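Local coordinates for lipoprotein (Colwellia psychrerythraea, PDB 3O0Y) that is of unknown molecular function but belongs to the DUF885 family of the peptidase MA clan and may act as a lipid-anchored metallopeptidase, at residues Gln107-Leu112 against Glu456-Arg461; Gln191-Ser196 against Ala280-Ser285; Tyr287-Ile292 against Leu300-Ile305; Ala505-Val510 against Gly551-Tyr556. All blocks are in the same frame, centred on the assembly; numbering follows the deposited sequence.

Following the chain from its N terminus, helix 100-117 opens the widest loop, which interaction 1 closes only when residues 456-461 come back to it. Interactions 2 and 3 are nested inside that loop, one after the other: 191-196 meets 280-285, and then 287-292 meets 300-305 in a contact between two successive helices joined by a short connection. Both use helix 284-296, and they touch where W193 packs on Y287. Interaction 4 follows in series after interaction 1 has closed, joining helix 491-515 to the start of helix 555-574. No loops cross. Interactions 3 and 4 share a core, with I292 against L554 and I305 against L508, whereas interaction 1 stands apart, its nearest atoms about 9 Å from interaction 3.

Interaction 1: residues Gln107-Leu112 against Glu456-Arg461; sequences QVMAGL and ELPFLR
V108 packs on the length of the R461 side chain. V108 CG1 lies 3.8 Å from R461 CG and just as near CD, while V108 CG2 stands 4.2 Å above the guanidinium plane, over its centre; the two side chains cross at about a right angle. M109 comes in beside them with a twice-bent chain. The bend at chi2 (-68°) brings M109 SD against both R461 CG and L460 CB, 3.9 Å from each, and P458 CB lies slightly farther from the sulfur. The bend at chi3 turns the terminal methyl, M109 CE, toward L460 CD1 at 4.0 Å. One turn along the helix, L112 CD1 rests 3.7 Å from L460 O, a van der Waals contact with a backbone carbonyl. What meets here is the middle of helix 100-117 and the short helix 459-462, two parts of a largely helical fold that are more than 340 residues apart in sequence. R461 is held on its other side too: L457 CD1 covers the opposite guanidinium face, displaced toward the rim, and R461 NH1 is hydrogen-bonded to N105 OD1 on helix 100-117. An alanine at R461 would probably open a gap beside V108 and M109 and deprive N105 OD1 of this donor. Farther out, V597 of helix 595-608 touches V108, while Y35 of helix 27-44 touches both M109 and P458.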
loop_
_atom_site.group_PDB
_atom_site.type_symbol
_atom_site.label_atom_id
_atom_site.label_comp_id
_atom_site.label_asym_id
_atom_site.label_seq_id
_atom_site.Cartn_x
_atom_site.Cartn_y
_atom_site.Cartn_z
ATOM N N GLN A 107 -6.985 -0.802 22.805
ATOM C CA GLN A 107 -6.941 0.485 22.100
ATOM C C GLN A 107 -6.701 0.305 20.618
ATOM O O GLN A 107 -7.439 0.899 19.775
ATOM C CB GLN A 107 -5.888 1.385 22.692
ATOM C CG GLN A 107 -5.822 2.743 21.995
ATOM C CD GLN A 107 -4.973 3.779 22.787
ATOM O OE1 GLN A 107 -4.662 3.531 23.948
ATOM N NE2 GLN A 107 -4.670 4.954 22.168
ATOM N N VAL A 108 -5.743 -0.536 20.251
ATOM C CA VAL A 108 -5.468 -0.788 18.849
ATOM C C VAL A 108 -6.652 -1.473 18.169
ATOM O O VAL A 108 -7.071 -1.106 17.079
ATOM C CB VAL A 108 -4.208 -1.601 18.630
ATOM C CG1 VAL A 108 -4.042 -1.969 17.142
ATOM C CG2 VAL A 108 -3.035 -0.796 19.211
ATOM N N MET A 109 -7.216 -2.504 18.787
ATOM C CA MET A 109 -8.285 -3.171 18.113
ATOM C C MET A 109 -9.581 -2.325 17.997
ATOM O O MET A 109 -10.296 -2.488 17.019
ATOM C CB MET A 109 -8.593 -4.523 18.749
ATOM C CG MET A 109 -7.512 -5.535 18.512
ATOM S SD MET A 109 -7.286 -6.117 16.808
ATOM C CE MET A 109 -8.973 -6.789 16.508
ATOM N N ALA A 110 -9.884 -1.491 18.985
ATOM C CA ALA A 110 -11.021 -0.508 18.849
ATOM C C ALA A 110 -10.725 0.419 17.657
ATOM O O ALA A 110 -11.599 0.723 16.842
ATOM C CB ALA A 110 -11.256 0.312 20.166
ATOM N N GLY A 111 -9.463 0.839 17.539
ATOM C CA GLY A 111 -9.064 1.754 16.419
ATOM C C GLY A 111 -9.162 1.080 15.069
ATOM O O GLY A 111 -9.598 1.682 14.126
ATOM N N LEU A 112 -8.682 -0.163 14.972
ATOM C CA LEU A 112 -8.683 -0.862 13.713
ATOM C C LEU A 112 -10.072 -1.198 13.243
ATOM O O LEU A 112 -10.404 -1.062 12.074
ATOM C CB LEU A 112 -7.833 -2.132 13.737
ATOM C CG LEU A 112 -6.384 -2.103 13.570
ATOM C CD1 LEU A 112 -5.790 -3.501 13.783
ATOM C CD2 LEU A 112 -6.112 -1.548 12.155
ATOM N N GLU A 456 1.575 -13.908 19.316
ATOM C CA GLU A 456 0.760 -13.661 20.524
ATOM C C GLU A 456 -0.242 -12.514 20.419
ATOM O O GLU A 456 -1.100 -12.441 21.285
ATOM C CB GLU A 456 1.644 -13.464 21.721
ATOM C CG GLU A 456 2.245 -12.125 21.877
ATOM C CD GLU A 456 3.405 -11.732 20.948
ATOM O OE1 GLU A 456 3.858 -12.438 19.977
ATOM O OE2 GLU A 456 3.906 -10.632 21.256
ATOM N N LEU A 457 -0.214 -11.699 19.354
ATOM C CA LEU A 457 -1.141 -10.577 19.202
ATOM C C LEU A 457 -2.376 -11.112 18.487
ATOM O O LEU A 457 -2.298 -12.046 17.680
ATOM C CB LEU A 457 -0.499 -9.483 18.360
ATOM C CG LEU A 457 0.724 -8.814 19.003
ATOM C CD1 LEU A 457 1.271 -7.737 18.064
ATOM C CD2 LEU A 457 0.434 -8.235 20.402
ATOM N N PRO A 458 -3.509 -10.511 18.766
ATOM C CA PRO A 458 -4.717 -10.740 17.985
ATOM C C PRO A 458 -4.430 -10.626 16.516
ATOM O O PRO A 458 -3.605 -9.788 16.109
ATOM C CB PRO A 458 -5.680 -9.611 18.426
ATOM C CG PRO A 458 -5.031 -8.862 19.425
ATOM C CD PRO A 458 -3.633 -9.383 19.676
ATOM N N PHE A 459 -5.077 -11.448 15.694
ATOM C CA PHE A 459 -4.657 -11.575 14.307
ATOM C C PHE A 459 -4.672 -10.276 13.546
ATOM O O PHE A 459 -3.704 -9.955 12.851
ATOM C CB PHE A 459 -5.462 -12.573 13.501
ATOM C CG PHE A 459 -4.935 -12.768 12.135
ATOM C CD1 PHE A 459 -3.898 -13.610 11.886
ATOM C CD2 PHE A 459 -5.526 -12.101 11.091
ATOM C CE1 PHE A 459 -3.431 -13.764 10.555
ATOM C CE2 PHE A 459 -5.059 -12.212 9.811
ATOM C CZ PHE A 459 -3.994 -13.034 9.551
ATOM N N LEU A 460 -5.680 -9.439 13.722
ATOM C CA LEU A 460 -5.672 -8.221 12.933
ATOM C C LEU A 460 -4.511 -7.275 13.296
ATOM O O LEU A 460 -4.052 -6.488 12.448
ATOM C CB LEU A 460 -6.998 -7.478 13.117
ATOM C CG LEU A 460 -8.204 -8.065 12.361
ATOM C CD1 LEU A 460 -9.490 -7.168 12.586
ATOM C CD2 LEU A 460 -7.950 -8.265 10.869
ATOM N N ARG A 461 -3.981 -7.429 14.504
ATOM C CA ARG A 461 -2.780 -6.715 14.884
ATOM C C ARG A 461 -1.524 -7.177 14.188
ATOM O O ARG A 461 -0.588 -6.376 14.030
ATOM C CB ARG A 461 -2.509 -6.730 16.383
ATOM C CG ARG A 461 -3.431 -5.695 17.102
ATOM C CD ARG A 461 -2.803 -5.314 18.442
ATOM N NE ARG A 461 -1.493 -4.648 18.336
ATOM C CZ ARG A 461 -0.730 -4.304 19.352
ATOM N NH1 ARG A 461 -1.061 -4.554 20.632
ATOM N NH2 ARG A 461 0.433 -3.714 19.124
#

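Interaction 2: residues Gln191-Ser196 against Ala280-Ser285; sequences QNWLPS and AQPKGS
Q191 meets P282 through its backbone, Q191 O lying 3.6 Å from P282 CG. At the next residue the carbonyl comes closer still, with N192 O 3.2 Å from P282 CD; the same oxygen takes a hydrogen bond from R273 NH2. N192 has positive phi and is the C-prime residue of a Schellman motif, so the chain leaves helix 174-190 here and turns toward the 280-285 segment. W193 then lays its indole across Q281. Q281 CG sits 4.0 Å from the centroid of the W193 six-membered ring, 11° off the normal, a CH-pi contact, and Q281 CB is 3.5 Å from W193 CZ3. P282 O approaches the ring in its plane at the edge, while W193 NE1 bonds to P135 O. The facing segment holds a type II beta turn from Q281 to G284, closed by G284 N to Q281 O, which leads into helix 284-296 with K283 as N-cap. L194 is the residue Q281 grips at both backbone polar atoms. Q281 bends at chi2 (-66°), directing CD toward L194. Q281 NE2 gives L194 O a bond of 2.8 Å at 158°, with the oxygen near the amide plane; L194 N in turn donates to Q281 OE1 at 3.2 Å from a position tilted off that plane. R273 NH1 adds a weak bond to the same OE1.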
loop_
_atom_site.group_PDB
_atom_site.type_symbol
_atom_site.label_atom_id
_atom_site.label_comp_id
_atom_site.label_asym_id
_atom_site.label_seq_id
_atom_site.Cartn_x
_atom_site.Cartn_y
_atom_site.Cartn_z
ATOM N N GLN A 191 -26.209 10.584 -4.330
ATOM C CA GLN A 191 -25.863 11.540 -3.279
ATOM C C GLN A 191 -24.841 12.586 -3.729
ATOM O O GLN A 191 -24.208 13.217 -2.875
ATOM C CB GLN A 191 -25.120 10.792 -2.176
ATOM C CG GLN A 191 -25.921 10.021 -1.276
ATOM C CD GLN A 191 -25.019 9.246 -0.294
ATOM O OE1 GLN A 191 -24.279 9.855 0.490
ATOM N NE2 GLN A 191 -25.140 7.938 -0.293
ATOM N N ASN A 192 -24.582 12.682 -5.027
ATOM C CA ASN A 192 -23.609 13.608 -5.587
ATOM C C ASN A 192 -22.162 13.323 -5.152
ATOM O O ASN A 192 -21.326 14.195 -5.133
ATOM C CB ASN A 192 -23.933 15.033 -5.210
ATOM C CG ASN A 192 -25.254 15.485 -5.829
ATOM O OD1 ASN A 192 -25.509 15.281 -7.040
ATOM N ND2 ASN A 192 -26.090 16.099 -5.014
ATOM N N TRP A 193 -21.893 12.068 -4.880
ATOM C CA TRP A 193 -20.529 11.653 -4.614
ATOM C C TRP A 193 -20.041 10.836 -5.817
ATOM O O TRP A 193 -20.498 9.702 -6.058
ATOM C CB TRP A 193 -20.528 10.794 -3.364
ATOM C CG TRP A 193 -19.149 10.400 -2.922
ATOM C CD1 TRP A 193 -18.386 9.396 -3.409
ATOM C CD2 TRP A 193 -18.376 11.065 -1.922
ATOM N NE1 TRP A 193 -17.167 9.375 -2.732
ATOM C CE2 TRP A 193 -17.137 10.418 -1.846
ATOM C CE3 TRP A 193 -18.606 12.160 -1.098
ATOM C CZ2 TRP A 193 -16.166 10.800 -0.930
ATOM C CZ3 TRP A 193 -17.654 12.550 -0.211
ATOM C CH2 TRP A 193 -16.419 11.901 -0.156
ATOM N N LEU A 194 -19.136 11.431 -6.589
ATOM C CA LEU A 194 -18.548 10.718 -7.719
ATOM C C LEU A 194 -17.193 11.231 -8.107
ATOM O O LEU A 194 -16.821 12.288 -7.733
ATOM C CB LEU A 194 -19.463 10.675 -8.940
ATOM C CG LEU A 194 -20.264 11.855 -9.464
ATOM C CD1 LEU A 194 -19.771 13.164 -8.983
ATOM C CD2 LEU A 194 -20.367 11.680 -11.014
ATOM N N PRO A 195 -16.466 10.442 -8.881
ATOM C CA PRO A 195 -15.069 10.833 -9.093
ATOM C C PRO A 195 -14.989 12.083 -9.979
ATOM O O PRO A 195 -15.928 12.379 -10.745
ATOM C CB PRO A 195 -14.475 9.599 -9.776
ATOM C CG PRO A 195 -15.452 8.483 -9.468
ATOM C CD PRO A 195 -16.764 9.158 -9.541
ATOM N N SER A 196 -13.855 12.775 -9.939
ATOM C CA SER A 196 -13.519 13.730 -10.944
ATOM C C SER A 196 -13.497 13.077 -12.321
ATOM O O SER A 196 -13.383 11.844 -12.466
ATOM C CB SER A 196 -12.203 14.410 -10.713
ATOM O OG SER A 196 -11.150 13.482 -11.011
ATOM N N ALA A 280 -14.347 19.154 -3.252
ATOM C CA ALA A 280 -15.501 19.462 -4.204
ATOM C C ALA A 280 -16.681 18.497 -4.038
ATOM O O ALA A 280 -17.767 18.672 -4.664
ATOM C CB ALA A 280 -15.033 19.427 -5.629
ATOM N N GLN A 281 -16.471 17.449 -3.239
ATOM C CA GLN A 281 -17.548 16.539 -2.888
ATOM C C GLN A 281 -18.378 17.150 -1.768
ATOM O O GLN A 281 -17.900 18.021 -1.025
ATOM C CB GLN A 281 -16.985 15.207 -2.392
ATOM C CG GLN A 281 -16.061 14.492 -3.343
ATOM C CD GLN A 281 -16.651 13.973 -4.653
ATOM O OE1 GLN A 281 -17.882 13.807 -4.826
ATOM N NE2 GLN A 281 -15.760 13.730 -5.608
ATOM N N PRO A 282 -19.662 16.730 -1.642
ATOM C CA PRO A 282 -20.439 17.149 -0.473
ATOM C C PRO A 282 -19.815 16.657 0.810
ATOM O O PRO A 282 -19.426 15.493 0.889
ATOM C CB PRO A 282 -21.851 16.552 -0.735
ATOM C CG PRO A 282 -21.645 15.480 -1.656
ATOM C CD PRO A 282 -20.442 15.848 -2.519
ATOM N N LYS A 283 -19.571 17.588 1.733
ATOM C CA LYS A 283 -18.895 17.294 2.975
ATOM C C LYS A 283 -17.443 16.804 2.731
ATOM O O LYS A 283 -16.867 16.140 3.604
ATOM C CB LYS A 283 -19.639 16.221 3.781
ATOM C CG LYS A 283 -21.150 16.534 4.091
ATOM C CD LYS A 283 -21.319 17.659 5.099
ATOM C CE LYS A 283 -21.716 17.170 6.541
ATOM N NZ LYS A 283 -20.543 17.147 7.613
ATOM N N GLY A 284 -16.834 17.210 1.606
ATOM C CA GLY A 284 -15.493 16.696 1.239
ATOM C C GLY A 284 -14.454 17.129 2.234
ATOM O O GLY A 284 -13.483 16.385 2.493
ATOM N N SER A 285 -14.640 18.296 2.855
ATOM C CA SER A 285 -13.631 18.772 3.810
ATOM C C SER A 285 -13.626 17.992 5.104
ATOM O O SER A 285 -12.574 17.692 5.710
ATOM C CB SER A 285 -13.790 20.240 4.135
ATOM O OG SER A 285 -14.858 20.434 5.072
#

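Interaction 3: residues Tyr287-Ile292 against Leu300-Ile305; sequences YYQDAI and LSPTQI
I292 meets P302 and I305 where two consecutive helices, 284-296 and 302-326, are joined by a short loop and meet at an angle. From CB its two branches part: chi1 of -68° puts CG1 beside the backbone N and CG2 anti to it. On the first branch, I292 CG1 stands 4.1 Å above the plane of the Y288 ring, displaced toward the rim, a contact between neighbours on one helix. Its tip, I292 CD1, reaches across to P302 CG at 3.8 Å and to I305 CD1 at 4.0 Å. On the second branch, I292 CG2 lies 3.8 Å from L300 O and comes closer to I305 CD1. I292 and I305 thus reach toward each other tip to tip, whereas I292 and P302 cross at about a right angle. Y288 closes the other flank, with P302 CG near the plane of its ring at the edge, and the phenol continues outward to a hydrogen bond from Y288 OH to D511 OD2 on helix 491-515. That helix also covers I305 through L508 and T512. At the start of helix 302-326, S301 is the N-cap and forms a capping box with Q304: S301 N bonds to Q304 OE1 on a lone pair in the carbonyl plane, and Q304 N bonds back to S301 OG at 3.0 Å. The shortest apolar approach between the two segments is I292 CG2 to I305 CD1, 3.5 Å.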
loop_
_atom_site.group_PDB
_atom_site.type_symbol
_atom_site.label_atom_id
_atom_site.label_comp_id
_atom_site.label_asym_id
_atom_site.label_seq_id
_atom_site.Cartn_x
_atom_site.Cartn_y
_atom_site.Cartn_z
ATOM N N TYR A 287 -14.637 14.825 5.135
ATOM C CA TYR A 287 -14.014 13.591 4.703
ATOM C C TYR A 287 -12.476 13.625 4.785
ATOM O O TYR A 287 -11.852 12.696 5.314
ATOM C CB TYR A 287 -14.430 13.275 3.290
ATOM C CG TYR A 287 -13.808 12.006 2.752
ATOM C CD1 TYR A 287 -14.441 10.791 2.863
ATOM C CD2 TYR A 287 -12.532 12.010 2.265
ATOM C CE1 TYR A 287 -13.834 9.622 2.392
ATOM C CE2 TYR A 287 -11.899 10.874 1.868
ATOM C CZ TYR A 287 -12.540 9.666 1.935
ATOM O OH TYR A 287 -11.905 8.512 1.487
ATOM N N TYR A 288 -11.919 14.731 4.280
ATOM C CA TYR A 288 -10.470 14.878 4.239
ATOM C C TYR A 288 -9.897 14.941 5.628
ATOM O O TYR A 288 -8.852 14.306 5.897
ATOM C CB TYR A 288 -10.070 16.102 3.395
ATOM C CG TYR A 288 -8.566 16.163 3.149
ATOM C CD1 TYR A 288 -7.910 15.102 2.519
ATOM C CD2 TYR A 288 -7.822 17.300 3.494
ATOM C CE1 TYR A 288 -6.533 15.158 2.297
ATOM C CE2 TYR A 288 -6.467 17.366 3.220
ATOM C CZ TYR A 288 -5.847 16.310 2.659
ATOM O OH TYR A 288 -4.479 16.390 2.414
ATOM N N GLN A 289 -10.560 15.639 6.549
ATOM C CA GLN A 289 -10.057 15.675 7.934
ATOM C C GLN A 289 -10.015 14.246 8.566
ATOM O O GLN A 289 -9.053 13.844 9.259
ATOM C CB GLN A 289 -10.813 16.685 8.826
ATOM C CG GLN A 289 -10.061 16.994 10.148
ATOM C CD GLN A 289 -8.691 17.724 9.922
ATOM O OE1 GLN A 289 -7.556 17.320 10.404
ATOM N NE2 GLN A 289 -8.789 18.816 9.184
ATOM N N ASP A 290 -10.997 13.449 8.257
ATOM C CA ASP A 290 -10.985 12.024 8.618
ATOM C C ASP A 290 -9.874 11.222 7.955
ATOM O O ASP A 290 -9.204 10.438 8.622
ATOM C CB ASP A 290 -12.356 11.367 8.331
ATOM C CG ASP A 290 -12.368 9.872 8.730
ATOM O OD1 ASP A 290 -12.307 9.561 9.969
ATOM O OD2 ASP A 290 -12.261 9.038 7.798
ATOM N N ALA A 291 -9.621 11.504 6.680
ATOM C CA ALA A 291 -8.506 10.870 5.983
ATOM C C ALA A 291 -7.184 11.219 6.615
ATOM O O ALA A 291 -6.299 10.343 6.758
ATOM C CB ALA A 291 -8.523 11.169 4.526
ATOM N N ILE A 292 -7.020 12.451 7.033
ATOM C CA ILE A 292 -5.794 12.851 7.725
ATOM C C ILE A 292 -5.619 12.079 9.012
ATOM O O ILE A 292 -4.501 11.632 9.327
ATOM C CB ILE A 292 -5.811 14.416 7.996
ATOM C CG1 ILE A 292 -5.712 15.160 6.705
ATOM C CG2 ILE A 292 -4.666 14.878 8.955
ATOM C CD1 ILE A 292 -5.865 16.710 6.855
ATOM N N LEU A 300 -3.531 17.422 12.987
ATOM C CA LEU A 300 -3.176 18.722 12.460
ATOM C C LEU A 300 -4.147 19.089 11.329
ATOM O O LEU A 300 -4.750 18.239 10.630
ATOM C CB LEU A 300 -1.722 18.702 11.983
ATOM C CG LEU A 300 -0.609 18.477 13.035
ATOM C CD1 LEU A 300 0.783 18.364 12.390
ATOM C CD2 LEU A 300 -0.628 19.539 14.172
ATOM N N SER A 301 -4.300 20.397 11.128
ATOM C CA SER A 301 -5.020 20.923 10.023
ATOM C C SER A 301 -4.242 20.761 8.716
ATOM O O SER A 301 -3.022 20.624 8.752
ATOM C CB SER A 301 -5.292 22.431 10.234
ATOM O OG SER A 301 -4.124 23.229 10.024
ATOM N N PRO A 302 -4.962 20.763 7.586
ATOM C CA PRO A 302 -4.358 20.703 6.261
ATOM C C PRO A 302 -3.401 21.862 6.101
ATOM O O PRO A 302 -2.316 21.683 5.559
ATOM C CB PRO A 302 -5.584 20.878 5.322
ATOM C CG PRO A 302 -6.710 20.379 6.076
ATOM C CD PRO A 302 -6.441 20.728 7.483
ATOM N N THR A 303 -3.745 23.052 6.599
ATOM C CA THR A 303 -2.781 24.173 6.625
ATOM C C THR A 303 -1.468 23.899 7.350
ATOM O O THR A 303 -0.402 24.166 6.788
ATOM C CB THR A 303 -3.398 25.480 7.172
ATOM O OG1 THR A 303 -4.531 25.814 6.370
ATOM C CG2 THR A 303 -2.418 26.626 7.069
ATOM N N GLN A 304 -1.511 23.311 8.548
ATOM C CA GLN A 304 -0.276 22.984 9.274
ATOM C C GLN A 304 0.575 21.912 8.556
ATOM O O GLN A 304 1.809 21.995 8.594
ATOM C CB GLN A 304 -0.616 22.515 10.654
ATOM C CG GLN A 304 -1.191 23.644 11.544
ATOM C CD GLN A 304 -1.775 23.120 12.874
ATOM O OE1 GLN A 304 -2.576 22.195 12.899
ATOM N NE2 GLN A 304 -1.334 23.715 13.989
ATOM N N ILE A 305 -0.105 20.906 8.008
ATOM C CA ILE A 305 0.566 19.821 7.293
ATOM C C ILE A 305 1.238 20.379 6.027
ATOM O O ILE A 305 2.371 20.060 5.722
ATOM C CB ILE A 305 -0.404 18.658 6.978
ATOM C CG1 ILE A 305 -0.891 18.047 8.302
ATOM C CG2 ILE A 305 0.321 17.571 6.084
ATOM C CD1 ILE A 305 -2.085 17.109 8.168
#

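Interaction 4: residues Ala505-Val510 against Gly551-Tyr556; sequences AVRLVV and GQALGY. With SO4 (sulfate ion), chain D.
R507 and L508 on helix 491-515 run close beside A553 and L554, with R507 CA 5.7 Å from A553 CA and L508 CA 5.4 Å from L554 CA. G551, at a phi of 90°, begins the second segment; the next residues have helical backbone angles and lead into helix 555-574. Where the backbones are nearest, R507 CB lies 3.9 Å from A553 CB, and L508 CD2 meets L554 CD2 at 3.8 Å. From there R507 stretches out, extended from CG to NE, past A553 toward Y556. Its NH1 stands 3.2 Å above the Y556 ring, over the centre, in a cation-pi contact whose planes are 55° apart. The same NH1 donates to sulfate O1 at 3.0 Å in a nearly straight bond (165°), and R507 NH2 donates to O4. Elsewhere R507 NE bonds to Y546 OH, and NH2 makes a salt bridge with E542. Y556 OH donates to sulfate O3 at 2.7 Å and accepts from Q552 NE2, so the hydroxyl is fixed between ion and amide. A leucine in place of Y556 would probably leave Q552 NE2 and sulfate O3 without this partner and take the aromatic face away from R507 NH1. R504 and R545 complete the grip on the sulfate, which probably came from the crystallisation liquor. Three arginines and a tyrosine hydroxyl around one oxyanion make this an anion-binding site, seen here with sulfate; whether it serves a natural ligand is not known.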
loop_
_atom_site.group_PDB
_atom_site.type_symbol
_atom_site.label_atom_id
_atom_site.label_comp_id
_atom_site.label_asym_id
_atom_site.label_seq_id
_atom_site.Cartn_x
_atom_site.Cartn_y
_atom_site.Cartn_z
ATOM N N ALA A 505 8.254 14.704 1.004
ATOM C CA ALA A 505 7.929 16.022 1.528
ATOM C C ALA A 505 7.004 16.746 0.545
ATOM O O ALA A 505 5.984 17.360 0.956
ATOM C CB ALA A 505 9.233 16.775 1.789
ATOM N N VAL A 506 7.326 16.671 -0.739
ATOM C CA VAL A 506 6.427 17.227 -1.762
ATOM C C VAL A 506 5.021 16.675 -1.642
ATOM O O VAL A 506 4.031 17.416 -1.853
ATOM C CB VAL A 506 7.016 17.070 -3.190
ATOM C CG1 VAL A 506 6.007 17.428 -4.291
ATOM C CG2 VAL A 506 8.277 17.976 -3.325
ATOM N N ARG A 507 4.892 15.367 -1.334
ATOM C CA ARG A 507 3.606 14.748 -1.121
ATOM C C ARG A 507 2.770 15.465 -0.079
ATOM O O ARG A 507 1.573 15.646 -0.282
ATOM C CB ARG A 507 3.753 13.274 -0.754
ATOM C CG ARG A 507 4.038 12.410 -1.912
ATOM C CD ARG A 507 4.099 10.923 -1.538
ATOM N NE ARG A 507 4.112 10.068 -2.713
ATOM C CZ ARG A 507 4.538 8.798 -2.721
ATOM N NH1 ARG A 507 4.915 8.193 -1.595
ATOM N NH2 ARG A 507 4.558 8.113 -3.870
ATOM N N LEU A 508 3.368 15.929 0.998
ATOM C CA LEU A 508 2.606 16.707 2.023
ATOM C C LEU A 508 2.016 17.983 1.409
ATOM O O LEU A 508 0.847 18.404 1.661
ATOM C CB LEU A 508 3.520 17.100 3.184
ATOM C CG LEU A 508 4.067 15.944 4.038
ATOM C CD1 LEU A 508 4.767 16.652 5.219
ATOM C CD2 LEU A 508 2.938 14.985 4.529
ATOM N N VAL A 509 2.819 18.621 0.557
ATOM C CA VAL A 509 2.421 19.870 -0.051
ATOM C C VAL A 509 1.297 19.671 -1.086
ATOM O O VAL A 509 0.258 20.403 -1.120
ATOM C CB VAL A 509 3.598 20.567 -0.715
ATOM C CG1 VAL A 509 3.113 21.875 -1.354
ATOM C CG2 VAL A 509 4.719 20.905 0.276
ATOM N N VAL A 510 1.493 18.687 -1.973
ATOM C CA VAL A 510 0.547 18.499 -3.079
ATOM C C VAL A 510 -0.780 17.805 -2.639
ATOM O O VAL A 510 -1.849 18.078 -3.226
ATOM C CB VAL A 510 1.162 17.769 -4.339
ATOM C CG1 VAL A 510 2.317 18.644 -4.974
ATOM C CG2 VAL A 510 1.611 16.371 -4.023
ATOM N N GLY A 551 -5.264 11.782 1.319
ATOM C CA GLY A 551 -4.589 11.623 2.592
ATOM C C GLY A 551 -3.526 10.563 2.670
ATOM O O GLY A 551 -2.674 10.604 3.596
ATOM N N GLN A 552 -3.580 9.580 1.790
ATOM C CA GLN A 552 -2.693 8.409 1.832
ATOM C C GLN A 552 -1.244 8.881 1.690
ATOM O O GLN A 552 -0.372 8.319 2.389
ATOM C CB GLN A 552 -3.044 7.291 0.843
ATOM C CG GLN A 552 -2.215 5.994 1.013
ATOM C CD GLN A 552 -0.814 6.015 0.490
ATOM O OE1 GLN A 552 -0.517 6.686 -0.505
ATOM N NE2 GLN A 552 0.091 5.169 1.094
ATOM N N ALA A 553 -0.995 9.908 0.884
ATOM C CA ALA A 553 0.351 10.386 0.628
ATOM C C ALA A 553 0.924 11.086 1.823
ATOM O O ALA A 553 2.123 11.399 1.840
ATOM C CB ALA A 553 0.368 11.409 -0.580
ATOM N N LEU A 554 0.105 11.396 2.833
ATOM C CA LEU A 554 0.579 12.083 4.031
ATOM C C LEU A 554 1.341 11.162 5.016
ATOM O O LEU A 554 2.161 11.641 5.798
ATOM C CB LEU A 554 -0.595 12.759 4.738
ATOM C CG LEU A 554 -1.433 13.685 3.905
ATOM C CD1 LEU A 554 -2.597 14.208 4.830
ATOM C CD2 LEU A 554 -0.667 14.859 3.266
ATOM N N GLY A 555 1.125 9.839 4.951
ATOM C CA GLY A 555 1.657 8.930 5.942
ATOM C C GLY A 555 3.134 8.863 5.998
ATOM O O GLY A 555 3.761 8.660 7.086
ATOM N N TYR A 556 3.717 9.030 4.826
ATOM C CA TYR A 556 5.154 8.787 4.621
ATOM C C TYR A 556 5.938 9.764 5.498
ATOM O O TYR A 556 6.717 9.360 6.382
ATOM C CB TYR A 556 5.554 9.007 3.142
ATOM C CG TYR A 556 4.894 8.062 2.201
ATOM C CD1 TYR A 556 5.545 6.906 1.797
ATOM C CD2 TYR A 556 3.568 8.256 1.772
ATOM C CE1 TYR A 556 4.912 5.995 1.050
ATOM C CE2 TYR A 556 2.954 7.338 0.985
ATOM C CZ TYR A 556 3.586 6.181 0.673
ATOM O OH TYR A 556 2.958 5.254 -0.116
HETATM S S SO4 D . 5.388 4.554 -2.589
HETATM O O1 SO4 D . 6.271 5.533 -1.898
HETATM O O2 SO4 D . 6.213 3.591 -3.238
HETATM O O3 SO4 D . 4.546 3.781 -1.643
HETATM O O4 SO4 D . 4.426 5.236 -3.413
#